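Local coordinates for protein KauB (Pseudomonas aeruginosa PAO1, PDB 6B4R) that probably catalyses the NAD(P)+-dependent oxidation of a broad range of aldehydes, among them aminoaldehydes and 4-guanidinobutyraldehyde, to the corresponding acids, at residues A[25-30]-A[212-217]; A[125-130]-A[461-466]; A[147-152]-A[492-497]; A[187-192]-A[216-221]; A[237-242]-A[261-266]. All coordinates share one frame; numbering follows the deposited sequence.

Overall arrangement
Contacts 4 and 5 lie in the core: each pairs two parallel strands of one mixed sheet through regular backbone hydrogen bonds, with mostly apolar side chains packed over the sheet. Contact 3 belongs to the same sheet but at its far end, its centre about 42 Å from that of the chain, where the strands run antiparallel and other chains cover them. Contact 2 is also buried, yet it has no direct hydrogen bond across it and relies on a methionine against a tryptophan. Contact 1 is a surface meeting of two turns with one long salt bridge; it shares Val216 and Phe217 with contact 4 and is tied to it by a hydrogen bond from Asn25 N to Asn218 OD1.

Contact 1 (A[25-30]-A[212-217]); sequences NGEYSN and IPKGVF
Lys214 and Asn25 approach at a slant in a small surface contact between two turns. The lysine starts out toward segment 25-30 and bends at its third torsion (chi3 56°), which carries CE past the carbonyl oxygen Asn25 O and turns the ammonium group toward Glu27. There Lys214 NZ faces Glu27 OE1 at 3.9 Å, a long salt bridge that the bent glutamate chain reaches from its own oblique direction. Asn25 has CG anti to its backbone N (chi1 -160°), an arrangement that brings the amide round to the other turn: OD1 rests 3.6 Å from Lys214 CB and 3.7 Å from Gly215 N. No hydrogen bond links the two segments directly, but Asn25 N is held by Asn218 OD1, just beyond Phe217. The charged pair lies at the surface, where solvent would be expected to weaken its attraction. Gly26, without a side chain, lets the lysine stem pass close to the backbone. The whole is a turn-to-turn contact: Asn25 and Gly26 form the tip of the beta hairpin made by strands 22-24 and 27-29, and Pro213 to Val216 form a type II beta turn with Gly215 in its third position, leading into strand 217-219.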
# COMPACT_ATOMS: atom_id res chain seq x y z
N ASN A 25 35.37 -7.04 -10.17
CA ASN A 25 35.06 -8.35 -10.74
C ASN A 25 35.52 -9.50 -9.85
O ASN A 25 36.13 -10.45 -10.32
CB ASN A 25 35.65 -8.48 -12.14
CG ASN A 25 34.98 -9.58 -12.96
OD1 ASN A 25 33.87 -10.00 -12.65
ND2 ASN A 25 35.66 -10.04 -14.00
N GLY A 26 35.22 -9.40 -8.56
CA GLY A 26 35.49 -10.47 -7.62
C GLY A 26 36.94 -10.62 -7.19
O GLY A 26 37.27 -11.54 -6.45
N GLU A 27 37.80 -9.72 -7.66
CA GLU A 27 39.23 -9.81 -7.36
C GLU A 27 39.81 -8.48 -6.90
O GLU A 27 39.35 -7.41 -7.31
CB GLU A 27 40.01 -10.29 -8.59
CG GLU A 27 39.44 -11.53 -9.28
CD GLU A 27 39.54 -12.78 -8.43
OE1 GLU A 27 38.79 -13.74 -8.69
OE2 GLU A 27 40.38 -12.81 -7.50
N TYR A 28 40.83 -8.55 -6.05
CA TYR A 28 41.58 -7.36 -5.66
C TYR A 28 42.61 -7.01 -6.73
O TYR A 28 43.26 -7.89 -7.29
CB TYR A 28 42.26 -7.56 -4.31
CG TYR A 28 41.34 -7.40 -3.12
CD1 TYR A 28 40.80 -6.16 -2.80
CD2 TYR A 28 41.01 -8.49 -2.32
CE1 TYR A 28 39.95 -6.01 -1.73
CE2 TYR A 28 40.16 -8.35 -1.24
CZ TYR A 28 39.64 -7.10 -0.94
OH TYR A 28 38.79 -6.95 0.13
N SER A 29 42.75 -5.72 -7.01
CA SER A 29 43.72 -5.26 -8.00
C SER A 29 44.13 -3.81 -7.78
O SER A 29 43.38 -3.03 -7.19
CB SER A 29 43.17 -5.44 -9.42
OG SER A 29 41.97 -4.69 -9.60
N ASN A 30 45.31 -3.45 -8.26
CA ASN A 30 45.78 -2.08 -8.17
C ASN A 30 45.03 -1.20 -9.15
O ASN A 30 44.21 -1.68 -9.94
CB ASN A 30 47.28 -2.00 -8.47
CG ASN A 30 48.10 -2.95 -7.62
OD1 ASN A 30 47.90 -3.04 -6.40
ND2 ASN A 30 49.02 -3.67 -8.25
N ILE A 212 27.32 -13.24 -3.31
CA ILE A 212 27.16 -12.20 -4.32
C ILE A 212 28.10 -12.50 -5.49
O ILE A 212 29.32 -12.58 -5.30
CB ILE A 212 27.50 -10.80 -3.77
CG1 ILE A 212 26.67 -10.48 -2.52
CG2 ILE A 212 27.29 -9.74 -4.84
CD1 ILE A 212 25.20 -10.31 -2.80
N PRO A 213 27.54 -12.66 -6.69
CA PRO A 213 28.32 -12.97 -7.89
C PRO A 213 29.38 -11.92 -8.20
O PRO A 213 29.29 -10.78 -7.74
CB PRO A 213 27.26 -12.98 -9.00
CG PRO A 213 25.97 -13.27 -8.30
CD PRO A 213 26.09 -12.58 -6.97
N LYS A 214 30.39 -12.32 -8.97
CA LYS A 214 31.47 -11.43 -9.36
C LYS A 214 30.95 -10.26 -10.19
O LYS A 214 30.06 -10.42 -11.02
CB LYS A 214 32.52 -12.20 -10.16
CG LYS A 214 33.07 -13.42 -9.45
CD LYS A 214 33.99 -14.24 -10.35
CE LYS A 214 35.12 -13.39 -10.91
NZ LYS A 214 36.20 -14.24 -11.52
N GLY A 215 31.51 -9.08 -9.95
CA GLY A 215 31.18 -7.91 -10.74
C GLY A 215 29.88 -7.23 -10.35
O GLY A 215 29.52 -6.20 -10.93
N VAL A 216 29.17 -7.79 -9.39
CA VAL A 216 27.91 -7.21 -8.93
C VAL A 216 28.17 -6.11 -7.90
O VAL A 216 27.44 -5.12 -7.83
CB VAL A 216 26.96 -8.28 -8.37
CG1 VAL A 216 25.67 -7.65 -7.86
CG2 VAL A 216 26.66 -9.32 -9.44
N PHE A 217 29.22 -6.28 -7.11
CA PHE A 217 29.60 -5.28 -6.13
C PHE A 217 31.10 -4.96 -6.21
O PHE A 217 31.94 -5.76 -5.79
CB PHE A 217 29.20 -5.73 -4.72
CG PHE A 217 29.74 -4.86 -3.62
CD1 PHE A 217 29.75 -3.48 -3.74
CD2 PHE A 217 30.22 -5.43 -2.45
CE1 PHE A 217 30.25 -2.69 -2.72
CE2 PHE A 217 30.72 -4.64 -1.43
CZ PHE A 217 30.74 -3.27 -1.57

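Contact 2 (A[125-130]-A[461-466]); sequences ANSLRW and GDMTAP
Met463 is bent at chi2 and chi3 (-62° and -54°), while Trp130 has CG anti to its backbone N; together these rotations carry the methionine obliquely across the indole and tuck its thioether back against helix 113-133. Met463 CB stands over one face of the indole, 3.5 Å from the centroid of the Trp130 five-membered ring and only 10° off its normal, a clear CH-pi contact. Further along the chain, the methyl Met463 CE touches the benzo side at Trp130 CE3, 3.5 Å away. The sulfur sits obliquely to the ring, with Met463 SD 5.5 Å from the same centroid, and makes this a Met-aromatic contact; on the helix side it also meets Ser127 OG at 3.5 Å. The loop itself is shaped by an Asx turn, in which Asp462 OD1 accepts from Thr464 N (2.9 Å), within a type I beta turn that presents Met463 to the helix. This loop runs between Asp459 and Phe467, and helix 113-133 carries Ile119, all three lining the pocket of the bound ether; Ser127 packs on Trp176 of the same pocket. Across the polar margin, one water accepts from Asn126 ND2 (2.8 Å) and from Met463 N (3.1 Å).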
# COMPACT_ATOMS: atom_id res chain seq x y z
N ALA A 125 25.13 -3.94 9.70
CA ALA A 125 24.69 -5.32 9.51
C ALA A 125 23.17 -5.42 9.52
O ALA A 125 22.57 -6.10 8.69
CB ALA A 125 25.30 -6.22 10.58
N ASN A 126 22.54 -4.72 10.46
CA ASN A 126 21.08 -4.72 10.55
C ASN A 126 20.42 -4.05 9.35
O ASN A 126 19.34 -4.45 8.93
CB ASN A 126 20.62 -4.05 11.85
CG ASN A 126 19.11 -3.98 11.96
OD1 ASN A 126 18.44 -4.99 12.17
ND2 ASN A 126 18.57 -2.78 11.83
N SER A 127 21.09 -3.04 8.79
CA SER A 127 20.58 -2.35 7.61
C SER A 127 20.56 -3.26 6.39
O SER A 127 19.62 -3.22 5.60
CB SER A 127 21.42 -1.10 7.32
OG SER A 127 20.97 -0.45 6.16
N LEU A 128 21.61 -4.06 6.24
CA LEU A 128 21.66 -5.04 5.16
C LEU A 128 20.62 -6.13 5.39
O LEU A 128 19.90 -6.52 4.47
CB LEU A 128 23.05 -5.67 5.06
CG LEU A 128 24.23 -4.78 4.63
CD1 LEU A 128 25.49 -5.62 4.50
CD2 LEU A 128 23.91 -4.07 3.33
N ARG A 129 20.55 -6.61 6.63
CA ARG A 129 19.61 -7.66 6.99
C ARG A 129 18.16 -7.23 6.77
O ARG A 129 17.37 -7.97 6.20
CB ARG A 129 19.83 -8.11 8.44
CG ARG A 129 18.91 -9.23 8.89
CD ARG A 129 19.18 -9.66 10.32
NE ARG A 129 20.40 -10.44 10.44
CZ ARG A 129 21.55 -9.97 10.93
NH1 ARG A 129 21.62 -8.72 11.36
NH2 ARG A 129 22.61 -10.76 10.99
N TRP A 130 17.83 -6.02 7.23
CA TRP A 130 16.48 -5.48 7.10
C TRP A 130 16.07 -5.36 5.63
O TRP A 130 14.98 -5.79 5.24
CB TRP A 130 16.41 -4.11 7.78
CG TRP A 130 15.01 -3.60 8.04
CD1 TRP A 130 14.29 -3.76 9.18
CD2 TRP A 130 14.19 -2.84 7.14
NE1 TRP A 130 13.06 -3.15 9.06
CE2 TRP A 130 12.98 -2.58 7.81
CE3 TRP A 130 14.36 -2.36 5.84
CZ2 TRP A 130 11.94 -1.86 7.23
CZ3 TRP A 130 13.32 -1.64 5.26
CH2 TRP A 130 12.13 -1.40 5.95
N GLY A 461 14.33 6.95 15.15
CA GLY A 461 14.01 6.23 13.93
C GLY A 461 14.98 5.11 13.62
O GLY A 461 16.20 5.30 13.63
N ASP A 462 14.44 3.92 13.36
CA ASP A 462 15.26 2.78 12.97
C ASP A 462 15.24 2.59 11.45
O ASP A 462 15.13 3.56 10.70
CB ASP A 462 14.81 1.50 13.69
CG ASP A 462 13.30 1.31 13.66
OD1 ASP A 462 12.66 1.70 12.66
OD2 ASP A 462 12.75 0.77 14.64
N MET A 463 15.31 1.34 11.01
CA MET A 463 15.29 1.05 9.57
C MET A 463 13.91 1.25 8.95
O MET A 463 13.78 1.23 7.73
CB MET A 463 15.79 -0.37 9.29
CG MET A 463 17.30 -0.50 9.17
SD MET A 463 18.00 0.46 7.80
CE MET A 463 17.03 -0.12 6.42
N THR A 464 12.89 1.44 9.78
CA THR A 464 11.54 1.68 9.27
C THR A 464 11.30 3.16 8.95
O THR A 464 10.27 3.51 8.38
CB THR A 464 10.46 1.20 10.26
OG1 THR A 464 10.48 2.03 11.43
CG2 THR A 464 10.70 -0.25 10.66
N ALA A 465 12.24 4.02 9.32
CA ALA A 465 12.10 5.46 9.12
C ALA A 465 12.89 5.96 7.92
O ALA A 465 14.12 5.86 7.90
CB ALA A 465 12.51 6.21 10.38
N PRO A 466 12.19 6.51 6.92
CA PRO A 466 12.87 7.12 5.77
C PRO A 466 13.76 8.28 6.22
O PRO A 466 13.40 9.02 7.14
CB PRO A 466 11.71 7.62 4.90
CG PRO A 466 10.53 7.71 5.83
CD PRO A 466 10.73 6.60 6.82
O HOH W 1 16.33 -1.25 12.42

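Contact 3 (A[147-152]-A[492-497]); sequences HAELGL and ATWIKL. With EDO (1,2-ethanediol), chain M.
Gly151 and Trp494 meet at the centre of an antiparallel ladder, part of the projecting beta arm that serves subunit association in aldehyde dehydrogenases. Trp494 lies across the neighbour strand, with Gly151 CA over the six-membered ring, 3.4 Å from its centroid; the bare glycine allows this. The face of Leu150, Leu152 and Ile495 is largely apolar: Leu150 and Ile495 lie side by side, CD2 to CD1 at 4.0 Å, and Leu152 of the second subunit packs on both leucines. Straight bonds such as Ile495 N to Leu150 O (2.7 Å, 178°) hold the ladder, and residues 492-495 pair in parallel with another chain's strand. Toward Ala148 and Lys496 the contact is more polar and exposed, though Leu497 N still bonds Ala148 O. Glu149 OE2 approaches the Trp494 ring edge and, like Lys496 NZ, bonds a polar side chain of another chain. His147 N donates to O1 of 1,2-ethanediol (3.3 Å), probably from crystallisation liquor, which Ala79 N and Arg77 O of the second subunit also hold.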
# COMPACT_ATOMS: atom_id res chain seq x y z
N HIS A 147 -12.68 -4.86 -18.05
CA HIS A 147 -12.61 -6.31 -17.90
C HIS A 147 -11.68 -7.02 -18.90
O HIS A 147 -10.94 -7.93 -18.53
CB HIS A 147 -14.01 -6.93 -17.96
CG HIS A 147 -14.03 -8.39 -17.66
ND1 HIS A 147 -14.12 -9.36 -18.64
CD2 HIS A 147 -13.97 -9.06 -16.48
CE1 HIS A 147 -14.12 -10.55 -18.08
NE2 HIS A 147 -14.03 -10.40 -16.77
N ALA A 148 -11.73 -6.59 -20.16
CA ALA A 148 -10.91 -7.23 -21.19
C ALA A 148 -9.52 -6.61 -21.28
O ALA A 148 -8.94 -6.51 -22.36
CB ALA A 148 -11.61 -7.15 -22.54
N GLU A 149 -8.98 -6.21 -20.14
CA GLU A 149 -7.68 -5.54 -20.10
C GLU A 149 -6.99 -5.79 -18.77
O GLU A 149 -7.63 -5.85 -17.72
CB GLU A 149 -7.86 -4.04 -20.34
CG GLU A 149 -6.59 -3.30 -20.74
CD GLU A 149 -6.86 -1.90 -21.24
OE1 GLU A 149 -8.00 -1.41 -21.07
OE2 GLU A 149 -5.94 -1.28 -21.81
N LEU A 150 -5.67 -5.95 -18.81
CA LEU A 150 -4.87 -6.16 -17.60
C LEU A 150 -3.76 -5.12 -17.51
O LEU A 150 -2.93 -5.00 -18.41
CB LEU A 150 -4.28 -7.57 -17.58
CG LEU A 150 -3.35 -7.92 -16.42
CD1 LEU A 150 -4.08 -7.87 -15.08
CD2 LEU A 150 -2.72 -9.29 -16.63
N GLY A 151 -3.74 -4.37 -16.41
CA GLY A 151 -2.77 -3.31 -16.22
C GLY A 151 -1.84 -3.57 -15.06
O GLY A 151 -2.23 -3.48 -13.90
N LEU A 152 -0.59 -3.89 -15.38
CA LEU A 152 0.41 -4.18 -14.36
C LEU A 152 1.36 -3.01 -14.18
O LEU A 152 1.86 -2.44 -15.16
CB LEU A 152 1.22 -5.42 -14.75
CG LEU A 152 0.41 -6.69 -15.05
CD1 LEU A 152 1.33 -7.82 -15.46
CD2 LEU A 152 -0.42 -7.08 -13.84
N ALA A 492 4.64 0.32 -16.70
CA ALA A 492 3.21 0.10 -16.86
C ALA A 492 2.93 -0.82 -18.04
O ALA A 492 2.98 -0.40 -19.20
CB ALA A 492 2.48 1.42 -17.02
N THR A 493 2.64 -2.09 -17.75
CA THR A 493 2.34 -3.06 -18.79
C THR A 493 0.83 -3.22 -18.97
O THR A 493 0.17 -3.88 -18.16
CB THR A 493 2.95 -4.44 -18.48
OG1 THR A 493 4.36 -4.30 -18.27
CG2 THR A 493 2.71 -5.40 -19.63
N TRP A 494 0.29 -2.63 -20.03
CA TRP A 494 -1.14 -2.71 -20.30
C TRP A 494 -1.44 -3.74 -21.38
O TRP A 494 -1.11 -3.54 -22.56
CB TRP A 494 -1.69 -1.33 -20.69
CG TRP A 494 -2.57 -0.73 -19.64
CD1 TRP A 494 -3.89 -0.39 -19.77
CD2 TRP A 494 -2.21 -0.41 -18.29
NE1 TRP A 494 -4.36 0.13 -18.59
CE2 TRP A 494 -3.35 0.12 -17.66
CE3 TRP A 494 -1.02 -0.53 -17.55
CZ2 TRP A 494 -3.35 0.54 -16.33
CZ3 TRP A 494 -1.02 -0.11 -16.23
CH2 TRP A 494 -2.18 0.42 -15.63
N ILE A 495 -2.07 -4.83 -20.97
CA ILE A 495 -2.32 -5.97 -21.85
C ILE A 495 -3.78 -6.03 -22.27
O ILE A 495 -4.67 -6.16 -21.43
CB ILE A 495 -1.96 -7.29 -21.15
CG1 ILE A 495 -0.57 -7.21 -20.54
CG2 ILE A 495 -2.07 -8.46 -22.13
CD1 ILE A 495 -0.26 -8.34 -19.59
N LYS A 496 -4.03 -5.93 -23.57
CA LYS A 496 -5.38 -6.07 -24.10
C LYS A 496 -5.74 -7.54 -24.26
O LYS A 496 -5.05 -8.29 -24.96
CB LYS A 496 -5.51 -5.32 -25.43
CG LYS A 496 -6.89 -5.44 -26.07
CD LYS A 496 -7.05 -4.45 -27.22
CE LYS A 496 -7.85 -3.23 -26.80
NZ LYS A 496 -7.26 -2.51 -25.63
N LEU A 497 -6.82 -7.96 -23.61
CA LEU A 497 -7.25 -9.35 -23.65
C LEU A 497 -8.41 -9.53 -24.62
O LEU A 497 -8.32 -10.32 -25.57
CB LEU A 497 -7.66 -9.82 -22.26
CG LEU A 497 -6.58 -9.67 -21.18
CD1 LEU A 497 -7.13 -10.07 -19.81
CD2 LEU A 497 -5.36 -10.51 -21.53
C1 EDO M . -15.99 -3.25 -20.03
O1 EDO M . -15.38 -3.15 -18.74
C2 EDO M . -16.25 -1.86 -20.60
O2 EDO M . -17.25 -1.20 -19.82
O HOH W 2 4.65 -3.72 -15.62

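Contact 4 (A[187-192]-A[216-221]); sequences SVILKP and VFNVLP
Ser187 opens the strand with its backbone beside Val216, and its CA leans on Val216 O; its hydroxyl is engaged elsewhere, with Ala66 O. Val188 makes the first true rungs: Val188 N donates to Val216 O (2.7 Å), and Val188 O accepts from Asn218 N (2.9 Å). The same Val188 O lies at the edge of the Phe217 ring, near its plane. Ile189 points to the opposite sheet face, where CG2 meets Leu220 CD1 at 4.1 Å in an oblique crossing, and helix 56-72 covers the pair. With strand 217-219 running parallel to it, segment 187-192 forms a beta-alpha-beta crossover through helix 198-210, a unit of the Rossmann-like coenzyme-binding domain of aldehyde dehydrogenases. Leu190 returns to the face of Val188 and Phe217. The strand register sets Leu190 CB in the ring plane at the edge, 3.8 Å from Phe217 CE1; CG anti to the backbone N (chi1 -178°) then lets the outer branch CD2 lie near the same CE1, the two side chains pointing the same way. The backbone bonds continue with Leu190 N to Asn218 O (2.7 Å) and Leu220 N to Leu190 O (2.9 Å). Lys191 brushes Leu220 O with CG at 3.4 Å before its chain leads away. Pro192 follows, its ring carbon CD 4.1 Å from Val219 CG1 and its CG against Pro221.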
# COMPACT_ATOMS: atom_id res chain seq x y z
N SER A 187 23.71 -3.94 -10.13
CA SER A 187 25.15 -4.00 -9.94
C SER A 187 25.60 -2.66 -9.39
O SER A 187 25.18 -1.61 -9.86
CB SER A 187 25.86 -4.31 -11.26
OG SER A 187 25.54 -5.62 -11.71
N VAL A 188 26.45 -2.70 -8.37
CA VAL A 188 26.85 -1.49 -7.67
C VAL A 188 28.36 -1.25 -7.73
O VAL A 188 29.15 -2.17 -7.52
CB VAL A 188 26.42 -1.54 -6.18
CG1 VAL A 188 26.83 -0.26 -5.46
CG2 VAL A 188 24.93 -1.77 -6.07
N ILE A 189 28.74 -0.01 -8.02
CA ILE A 189 30.14 0.40 -7.94
C ILE A 189 30.28 1.43 -6.82
O ILE A 189 29.80 2.56 -6.94
CB ILE A 189 30.63 1.03 -9.24
CG1 ILE A 189 30.49 0.04 -10.40
CG2 ILE A 189 32.08 1.48 -9.09
CD1 ILE A 189 30.92 0.61 -11.72
N LEU A 190 30.95 1.03 -5.74
CA LEU A 190 31.07 1.88 -4.57
C LEU A 190 32.39 2.65 -4.57
O LEU A 190 33.46 2.06 -4.64
CB LEU A 190 30.96 1.05 -3.29
CG LEU A 190 31.03 1.81 -1.97
CD1 LEU A 190 29.82 2.71 -1.80
CD2 LEU A 190 31.15 0.85 -0.79
N LYS A 191 32.28 3.97 -4.51
CA LYS A 191 33.45 4.82 -4.37
C LYS A 191 33.44 5.43 -2.98
O LYS A 191 32.68 6.37 -2.71
CB LYS A 191 33.46 5.91 -5.45
CG LYS A 191 34.76 6.71 -5.54
CD LYS A 191 34.72 7.93 -4.64
CE LYS A 191 36.08 8.58 -4.52
NZ LYS A 191 36.09 9.61 -3.44
N PRO A 192 34.27 4.90 -2.08
CA PRO A 192 34.37 5.42 -0.71
C PRO A 192 35.16 6.72 -0.69
O PRO A 192 35.87 7.02 -1.64
CB PRO A 192 35.15 4.32 0.02
CG PRO A 192 36.01 3.72 -1.04
CD PRO A 192 35.19 3.76 -2.31
N VAL A 216 29.17 -7.79 -9.39
CA VAL A 216 27.91 -7.21 -8.93
C VAL A 216 28.17 -6.11 -7.90
O VAL A 216 27.44 -5.12 -7.83
CB VAL A 216 26.96 -8.28 -8.37
CG1 VAL A 216 25.67 -7.65 -7.86
CG2 VAL A 216 26.66 -9.32 -9.44
N PHE A 217 29.22 -6.28 -7.11
CA PHE A 217 29.60 -5.28 -6.13
C PHE A 217 31.10 -4.96 -6.21
O PHE A 217 31.94 -5.76 -5.79
CB PHE A 217 29.20 -5.73 -4.72
CG PHE A 217 29.74 -4.86 -3.62
CD1 PHE A 217 29.75 -3.48 -3.74
CD2 PHE A 217 30.22 -5.43 -2.45
CE1 PHE A 217 30.25 -2.69 -2.72
CE2 PHE A 217 30.72 -4.64 -1.43
CZ PHE A 217 30.74 -3.27 -1.57
N ASN A 218 31.41 -3.78 -6.74
CA ASN A 218 32.79 -3.36 -6.94
C ASN A 218 33.15 -2.15 -6.09
O ASN A 218 32.29 -1.33 -5.77
CB ASN A 218 33.03 -3.06 -8.42
CG ASN A 218 32.64 -4.22 -9.32
OD1 ASN A 218 33.45 -5.10 -9.61
ND2 ASN A 218 31.38 -4.22 -9.76
N VAL A 219 34.42 -2.05 -5.71
CA VAL A 219 34.87 -0.95 -4.86
C VAL A 219 36.09 -0.24 -5.45
O VAL A 219 37.15 -0.85 -5.62
CB VAL A 219 35.20 -1.43 -3.43
CG1 VAL A 219 35.81 -0.31 -2.60
CG2 VAL A 219 33.95 -1.97 -2.75
N LEU A 220 35.93 1.04 -5.77
CA LEU A 220 37.01 1.84 -6.34
C LEU A 220 37.42 2.98 -5.41
O LEU A 220 36.79 4.03 -5.41
CB LEU A 220 36.60 2.43 -7.69
CG LEU A 220 36.40 1.49 -8.88
CD1 LEU A 220 35.99 2.29 -10.10
CD2 LEU A 220 37.67 0.69 -9.15
N PRO A 221 38.49 2.77 -4.63
CA PRO A 221 39.00 3.84 -3.76
C PRO A 221 39.74 4.90 -4.58
O PRO A 221 40.23 4.60 -5.67
CB PRO A 221 39.97 3.10 -2.84
CG PRO A 221 40.42 1.92 -3.63
CD PRO A 221 39.25 1.52 -4.48

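Contact 5 (A[237-242]-A[261-266]); sequences VDTLVF and MKRVWL
Lys262 reaches toward segment 237-242 and has the largest area buried by it, although its charge is satisfied outside the contact. CG stands between the backbone N and the carbonyl carbon (chi1 56°), and two further bends curl the aliphatic stem against Val237 and Leu240: Lys262 CD lies 3.9 Å from Leu240 CB and Lys262 CE 3.7 Å from Val237 CB. The curl delivers NZ to three acceptors, Ala232 O, His234 O and Asn260 OD1, a cluster that would suit a buried ammonium group. Leu240, which the lysine stem touches at CB, sends CD1 to Val264 CG1 and Leu266 CD2, both at 4.4 Å. Its N and O both bond to the neighbouring strand, Leu240 N donating to Arg263 O (2.9 Å) and Leu240 O accepting from Trp265 N (3.0 Å). These parallel rungs close a beta-alpha-beta unit in which helix 246-258 connects strands 239-243 and 263-267; the second strand ends at Glu267, the predicted active-site residue. On the other face of the sheet, Trp265 presents its indole edge to Thr239, whose CG2 lies in the ring plane, 3.8 Å from Trp265 CD1. Val241 CG1 completes that patch obliquely, 4.0 Å from Trp265 CB, and Lys486 lies against the same indole.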
# COMPACT_ATOMS: atom_id res chain seq x y z
N VAL A 237 26.33 4.56 -16.61
CA VAL A 237 25.88 4.51 -15.22
C VAL A 237 24.45 5.02 -15.14
O VAL A 237 24.17 6.17 -15.48
CB VAL A 237 26.78 5.36 -14.30
CG1 VAL A 237 26.15 5.50 -12.92
CG2 VAL A 237 28.17 4.74 -14.19
N ASP A 238 23.54 4.16 -14.69
CA ASP A 238 22.12 4.47 -14.69
C ASP A 238 21.69 5.37 -13.53
O ASP A 238 20.79 6.19 -13.68
CB ASP A 238 21.30 3.18 -14.67
CG ASP A 238 21.50 2.34 -15.91
OD1 ASP A 238 21.31 2.87 -17.02
OD2 ASP A 238 21.86 1.15 -15.77
N THR A 239 22.34 5.20 -12.39
CA THR A 239 21.94 5.89 -11.17
C THR A 239 23.14 6.24 -10.31
O THR A 239 24.04 5.42 -10.11
CB THR A 239 20.95 5.02 -10.35
OG1 THR A 239 19.75 4.82 -11.11
CG2 THR A 239 20.60 5.68 -9.03
N LEU A 240 23.16 7.46 -9.80
CA LEU A 240 24.21 7.93 -8.91
C LEU A 240 23.59 8.33 -7.57
O LEU A 240 22.75 9.23 -7.52
CB LEU A 240 24.95 9.11 -9.54
CG LEU A 240 26.16 9.75 -8.85
CD1 LEU A 240 25.76 10.79 -7.82
CD2 LEU A 240 27.04 8.68 -8.22
N VAL A 241 24.01 7.66 -6.50
CA VAL A 241 23.57 8.05 -5.16
C VAL A 241 24.75 8.61 -4.38
O VAL A 241 25.89 8.18 -4.56
CB VAL A 241 22.91 6.88 -4.40
CG1 VAL A 241 21.68 6.40 -5.16
CG2 VAL A 241 23.90 5.75 -4.19
N PHE A 242 24.49 9.58 -3.51
CA PHE A 242 25.56 10.31 -2.86
C PHE A 242 25.16 10.89 -1.50
O PHE A 242 24.01 11.30 -1.30
CB PHE A 242 26.06 11.43 -3.79
CG PHE A 242 26.98 12.42 -3.13
CD1 PHE A 242 28.34 12.16 -3.02
CD2 PHE A 242 26.49 13.63 -2.66
CE1 PHE A 242 29.19 13.08 -2.43
CE2 PHE A 242 27.33 14.55 -2.07
CZ PHE A 242 28.68 14.28 -1.96
N MET A 261 22.04 12.03 -18.36
CA MET A 261 20.81 12.30 -17.62
C MET A 261 20.50 11.17 -16.63
O MET A 261 19.34 10.77 -16.47
CB MET A 261 19.64 12.52 -18.59
CG MET A 261 18.46 13.29 -18.01
SD MET A 261 17.04 13.26 -19.12
CE MET A 261 17.73 14.02 -20.57
N LYS A 262 21.54 10.66 -15.99
CA LYS A 262 21.38 9.60 -14.99
C LYS A 262 20.59 10.11 -13.79
O LYS A 262 20.68 11.28 -13.43
CB LYS A 262 22.74 9.09 -14.54
CG LYS A 262 23.66 10.18 -13.99
CD LYS A 262 24.96 9.59 -13.43
CE LYS A 262 25.76 8.86 -14.49
NZ LYS A 262 26.31 9.77 -15.54
N ARG A 263 19.81 9.22 -13.17
CA ARG A 263 19.09 9.57 -11.96
C ARG A 263 20.08 9.93 -10.86
O ARG A 263 21.10 9.26 -10.70
CB ARG A 263 18.19 8.42 -11.48
CG ARG A 263 16.96 8.18 -12.35
CD ARG A 263 17.22 7.11 -13.39
NE ARG A 263 16.04 6.85 -14.20
CZ ARG A 263 15.78 7.44 -15.36
NH1 ARG A 263 16.63 8.33 -15.86
NH2 ARG A 263 14.67 7.14 -16.03
N VAL A 264 19.79 11.00 -10.13
CA VAL A 264 20.70 11.47 -9.09
C VAL A 264 19.98 11.65 -7.76
O VAL A 264 19.08 12.48 -7.64
CB VAL A 264 21.38 12.78 -9.50
CG1 VAL A 264 22.20 13.33 -8.35
CG2 VAL A 264 22.27 12.57 -10.71
N TRP A 265 20.38 10.87 -6.77
CA TRP A 265 19.81 10.95 -5.43
C TRP A 265 20.89 11.39 -4.46
O TRP A 265 21.95 10.77 -4.37
CB TRP A 265 19.22 9.60 -5.02
CG TRP A 265 18.26 9.05 -6.04
CD1 TRP A 265 18.53 8.15 -7.02
CD2 TRP A 265 16.88 9.40 -6.18
NE1 TRP A 265 17.41 7.90 -7.77
CE2 TRP A 265 16.37 8.65 -7.27
CE3 TRP A 265 16.01 10.26 -5.50
CZ2 TRP A 265 15.05 8.74 -7.69
CZ3 TRP A 265 14.70 10.35 -5.92
CH2 TRP A 265 14.23 9.59 -7.00
N LEU A 266 20.62 12.47 -3.73
CA LEU A 266 21.65 13.09 -2.91
C LEU A 266 21.21 13.34 -1.47
O LEU A 266 20.04 13.59 -1.20
CB LEU A 266 22.05 14.43 -3.51
CG LEU A 266 22.44 14.45 -4.99
CD1 LEU A 266 22.48 15.88 -5.49
CD2 LEU A 266 23.78 13.78 -5.19